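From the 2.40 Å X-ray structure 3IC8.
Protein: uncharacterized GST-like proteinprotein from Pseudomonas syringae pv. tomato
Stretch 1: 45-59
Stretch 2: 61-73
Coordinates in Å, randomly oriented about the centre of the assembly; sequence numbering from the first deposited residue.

Stretch 1 (45-59) ALTGGYRKTPVLQIG
Stretch 2 (61-73) DIYCDTALMARRL

The two stretches form a β-hairpin flanked by helical segments, and together they bury 810 Å² of surface. Stretch 1 enters as the end of a helix (45-47), turns through a loop and becomes strand 55-58; stretch 2 returns as a strand from Asp61 and, after Asp65, continues as helix 66-73. The strand axes approach to 4.7 Å at 162° between their N-to-C directions, so the pairing is antiparallel. The axis of helix 66-73 comes within 8.6 Å of that of strand 55-58 and runs at 34° to it, in broadly the same direction.

Four backbone hydrogen bonds fix the register. Leu56 and Tyr63 form one hydrogen-bonded pair, with Leu56 N to Tyr63 O at 3.0 Å and Tyr63 N to Leu56 O at 2.8 Å. Ile58 and Asp61 form the other, with Ile58 N to Asp61 O and Asp61 N to Ile58 O both at 3.0 Å. Between them, Gln57 and Ile62 face each other as a non-hydrogen-bonded pair, their CA atoms 4.7 Å apart; here CA-H...O contacts supplement the ladder, Ile62 CA to Leu56 O and Gln57 CA to Asp61 O, each 3.6 Å. Strand residues keep extended angles, such as -106°/123° at Leu56, -127°/105° at Ile58 and -115°/124° at Tyr63, interrupted at the turn by Gly59 (62°/-120°), whose positive phi favours glycine. Gln57, all-t through chi2, braces this turn through NE2 to Gly59 O at 3.0 Å.

Turns with unusual backbone angles mark both helix boundaries. Gly48 (85°/16°) and Gly49 (105°/-7°) take angles suited to glycine as the first helix ends. Thr47, chi1 p, ties the bend together: its OG1 donates to Tyr50 O at 2.8 Å and accepts from Gly49 N at 3.1 Å. A cis peptide precedes Pro54. Asp65, at 93°/125° with chi1 t, caps the second helix through a weak bond from Ala67 N to its OD2, 3.2 Å.

Apolar packing differs between the sheet faces. On the face bearing Gln57 and Ile62, Ile62 (chi1 m, -78°; chi2 off-well, 97°) places CD1 3.8 Å from Leu46 CB, joining strand to first helix, while its CG2 lies 4.1 Å from Val55 CG1 on the neighbouring strand. On the face bearing Leu56, Ile58, Asp61 and Tyr63, Leu56 (chi1 t, chi2 off-well at -133°) is the most extensively covered residue: its CB meets Tyr63 CB at 4.0 Å and its CG meets the CG of selenomethionine Met69 (t, t, chi3 114°) at 3.9 Å, shielding apolar surface from water.

Aromatic and charged groups complete the contact. Cys64 (m) sets SG 3.6 Å from CD2 of Tyr50 (chi1 t), an oblique sulfur-aromatic approach, with Cys64 CB making an off-centre CH-pi contact to the same ring. Ile58 (m, t) extends CD1 to 4.3 Å from Tyr63 CE2 and lays it over one face of the Arg72 guanidinium, 3.7 Å from Arg72 NH2; that flat face, with its N-H bonds in plane, accommodates a methyl. Arg72 (t, p, t) also donates from NE to Tyr63 OH at 3.2 Å, linking helix to strand.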

# COMPACT_ATOMS: atom_id res chain seq x y z
N ALA A 45 7.35 23.63 34.67
CA ALA A 45 8.69 23.92 35.05
C ALA A 45 9.44 24.51 33.89
O ALA A 45 10.21 25.40 34.09
CB ALA A 45 9.36 22.69 35.50
N LEU A 46 9.18 24.02 32.69
CA LEU A 46 9.68 24.66 31.49
C LEU A 46 8.85 25.80 30.92
O LEU A 46 9.36 26.83 30.65
CB LEU A 46 9.89 23.61 30.42
CG LEU A 46 10.53 22.31 30.81
CD1 LEU A 46 10.25 21.30 29.79
CD2 LEU A 46 11.98 22.44 30.99
N THR A 47 7.58 25.60 30.72
CA THR A 47 6.71 26.61 30.15
C THR A 47 6.45 27.87 30.95
O THR A 47 6.21 28.90 30.39
CB THR A 47 5.40 26.06 29.74
OG1 THR A 47 4.72 25.60 30.89
CG2 THR A 47 5.60 24.92 28.82
N GLY A 48 6.47 27.79 32.26
CA GLY A 48 5.96 28.88 33.05
C GLY A 48 4.47 28.83 33.25
O GLY A 48 3.87 29.77 33.67
N GLY A 49 3.89 27.68 33.00
CA GLY A 49 2.46 27.52 33.13
C GLY A 49 1.59 27.45 31.91
O GLY A 49 0.44 27.14 32.04
N TYR A 50 2.12 27.66 30.73
CA TYR A 50 1.35 27.38 29.55
C TYR A 50 1.23 25.89 29.51
O TYR A 50 2.19 25.18 29.65
CB TYR A 50 2.10 27.86 28.33
CG TYR A 50 1.40 27.63 27.02
CD1 TYR A 50 0.41 28.46 26.60
CD2 TYR A 50 1.75 26.58 26.21
CE1 TYR A 50 -0.22 28.26 25.44
CE2 TYR A 50 1.13 26.38 25.04
CZ TYR A 50 0.14 27.23 24.65
OH TYR A 50 -0.50 27.01 23.47
N ARG A 51 0.02 25.39 29.34
CA ARG A 51 -0.16 23.97 29.34
C ARG A 51 -0.80 23.35 28.14
O ARG A 51 -1.25 22.24 28.21
CB ARG A 51 -0.87 23.52 30.60
CG ARG A 51 -0.05 23.74 31.81
CD ARG A 51 -0.61 23.02 32.96
NE ARG A 51 -1.84 23.63 33.41
CZ ARG A 51 -1.90 24.56 34.33
NH1 ARG A 51 -0.81 25.02 34.91
NH2 ARG A 51 -3.07 25.04 34.68
N LYS A 52 -0.86 24.04 27.03
CA LYS A 52 -1.40 23.43 25.86
C LYS A 52 -0.28 22.78 25.08
O LYS A 52 0.70 23.40 24.77
CB LYS A 52 -2.13 24.44 25.01
CG LYS A 52 -3.19 23.84 24.18
CD LYS A 52 -2.85 23.93 22.71
CE LYS A 52 -3.74 24.90 22.01
NZ LYS A 52 -4.73 24.21 21.16
N THR A 53 -0.44 21.52 24.76
CA THR A 53 0.60 20.75 24.18
C THR A 53 -0.01 20.23 22.93
O THR A 53 -1.19 20.30 22.79
CB THR A 53 0.99 19.62 25.08
OG1 THR A 53 -0.17 18.91 25.45
CG2 THR A 53 1.60 20.16 26.30
N PRO A 54 0.76 19.77 21.98
CA PRO A 54 2.18 19.50 22.14
C PRO A 54 3.09 20.70 22.22
O PRO A 54 2.79 21.73 21.70
CB PRO A 54 2.49 18.68 20.92
CG PRO A 54 1.27 18.13 20.53
CD PRO A 54 0.27 19.14 20.77
N VAL A 55 4.22 20.51 22.87
CA VAL A 55 5.19 21.55 23.09
C VAL A 55 6.56 21.08 22.66
O VAL A 55 6.92 19.96 22.86
CB VAL A 55 5.18 21.98 24.53
CG1 VAL A 55 6.45 22.60 24.92
CG2 VAL A 55 4.09 22.93 24.76
N LEU A 56 7.32 21.97 22.05
CA LEU A 56 8.63 21.62 21.54
C LEU A 56 9.79 22.16 22.38
O LEU A 56 9.91 23.33 22.60
CB LEU A 56 8.76 22.11 20.13
CG LEU A 56 9.68 21.45 19.12
CD1 LEU A 56 10.46 22.45 18.40
CD2 LEU A 56 10.56 20.45 19.72
N GLN A 57 10.65 21.26 22.84
CA GLN A 57 11.81 21.67 23.58
C GLN A 57 13.09 21.37 22.85
O GLN A 57 13.31 20.27 22.43
CB GLN A 57 11.85 20.99 24.94
CG GLN A 57 13.12 21.18 25.68
CD GLN A 57 13.17 20.44 26.99
OE1 GLN A 57 12.40 19.56 27.23
NE2 GLN A 57 14.08 20.82 27.83
N ILE A 58 13.92 22.38 22.72
CA ILE A 58 15.29 22.22 22.34
C ILE A 58 16.17 22.92 23.35
O ILE A 58 16.25 24.12 23.38
CB ILE A 58 15.50 22.81 20.98
CG1 ILE A 58 14.60 22.09 20.01
CG2 ILE A 58 16.88 22.64 20.56
CD1 ILE A 58 14.35 22.81 18.81
N GLY A 59 16.83 22.15 24.20
CA GLY A 59 17.61 22.70 25.28
C GLY A 59 16.83 23.50 26.28
O GLY A 59 15.94 23.02 26.91
N ASP A 61 15.27 26.20 25.29
CA ASP A 61 14.29 26.92 24.51
C ASP A 61 13.02 26.11 24.39
O ASP A 61 13.05 24.97 24.00
CB ASP A 61 14.82 27.25 23.12
CG ASP A 61 15.88 28.30 23.14
OD1 ASP A 61 15.57 29.46 23.30
OD2 ASP A 61 17.03 27.95 22.97
N ILE A 62 11.92 26.72 24.76
CA ILE A 62 10.65 26.08 24.77
C ILE A 62 9.75 26.75 23.77
O ILE A 62 9.62 27.93 23.78
CB ILE A 62 10.06 26.13 26.17
CG1 ILE A 62 10.72 25.08 27.03
CG2 ILE A 62 8.63 25.80 26.16
CD1 ILE A 62 11.81 25.56 27.83
N TYR A 63 9.15 25.97 22.89
CA TYR A 63 8.31 26.50 21.85
C TYR A 63 6.87 26.07 22.02
O TYR A 63 6.58 24.92 22.07
CB TYR A 63 8.82 26.07 20.50
CG TYR A 63 10.20 26.55 20.19
CD1 TYR A 63 10.39 27.65 19.41
CD2 TYR A 63 11.29 25.93 20.70
CE1 TYR A 63 11.61 28.08 19.13
CE2 TYR A 63 12.50 26.36 20.43
CZ TYR A 63 12.66 27.44 19.64
OH TYR A 63 13.91 27.89 19.36
N CYS A 64 5.99 27.05 22.09
CA CYS A 64 4.59 26.88 22.39
C CYS A 64 3.78 27.15 21.17
O CYS A 64 4.01 28.08 20.48
CB CYS A 64 4.16 27.89 23.43
SG CYS A 64 4.93 27.76 24.99
N ASP A 65 2.83 26.28 20.89
CA ASP A 65 1.94 26.47 19.78
C ASP A 65 2.48 25.77 18.58
O ASP A 65 3.59 26.00 18.19
CB ASP A 65 1.72 27.94 19.49
CG ASP A 65 0.52 28.17 18.62
OD1 ASP A 65 -0.59 28.18 19.13
OD2 ASP A 65 0.67 28.34 17.43
N THR A 66 1.69 24.90 18.00
CA THR A 66 2.16 24.13 16.87
C THR A 66 2.49 24.97 15.68
O THR A 66 3.31 24.62 14.90
CB THR A 66 1.25 22.97 16.49
OG1 THR A 66 0.05 23.46 15.92
CG2 THR A 66 0.94 22.20 17.69
N ALA A 67 1.82 26.08 15.52
CA ALA A 67 2.10 26.90 14.38
C ALA A 67 3.53 27.43 14.41
O ALA A 67 4.17 27.51 13.41
CB ALA A 67 1.14 28.00 14.32
N LEU A 68 3.97 27.82 15.58
CA LEU A 68 5.33 28.22 15.83
C LEU A 68 6.32 27.10 15.68
O LEU A 68 7.41 27.30 15.26
CB LEU A 68 5.44 28.84 17.20
CG LEU A 68 6.72 29.59 17.47
CD1 LEU A 68 6.73 30.85 16.73
CD2 LEU A 68 6.90 29.83 18.89
N MSE A 69 5.90 25.92 16.08
CA MSE A 69 6.73 24.76 16.07
C MSE A 69 7.16 24.45 14.67
O MSE A 69 8.27 24.04 14.44
CB MSE A 69 5.96 23.59 16.66
CG MSE A 69 6.72 22.34 16.82
SE MSE A 69 5.68 20.81 17.35
CE MSE A 69 5.85 19.76 15.81
N ALA A 70 6.27 24.67 13.72
CA ALA A 70 6.57 24.43 12.34
C ALA A 70 7.68 25.31 11.85
O ALA A 70 8.53 24.87 11.15
CB ALA A 70 5.37 24.66 11.52
N ARG A 71 7.65 26.57 12.22
CA ARG A 71 8.72 27.46 11.86
C ARG A 71 10.08 27.17 12.46
O ARG A 71 11.06 27.38 11.84
CB ARG A 71 8.30 28.90 12.06
CG ARG A 71 7.29 29.26 11.05
CD ARG A 71 6.69 30.59 11.24
NE ARG A 71 5.49 30.70 10.44
CZ ARG A 71 5.46 31.05 9.18
NH1 ARG A 71 6.55 31.32 8.54
NH2 ARG A 71 4.33 31.12 8.56
N ARG A 72 10.11 26.73 13.71
CA ARG A 72 11.32 26.27 14.34
C ARG A 72 11.85 25.05 13.67
O ARG A 72 13.02 24.90 13.53
CB ARG A 72 11.09 26.03 15.81
CG ARG A 72 12.29 25.59 16.55
CD ARG A 72 13.46 26.46 16.23
NE ARG A 72 14.69 26.06 16.89
CZ ARG A 72 15.62 25.31 16.35
NH1 ARG A 72 15.48 24.86 15.13
NH2 ARG A 72 16.70 25.00 17.01
N LEU A 73 10.98 24.16 13.26
CA LEU A 73 11.36 22.98 12.53
C LEU A 73 11.98 23.31 11.19
O LEU A 73 12.93 22.70 10.78
CB LEU A 73 10.17 22.08 12.32
CG LEU A 73 9.71 21.27 13.52
CD1 LEU A 73 8.59 20.36 13.17
CD2 LEU A 73 10.83 20.52 14.17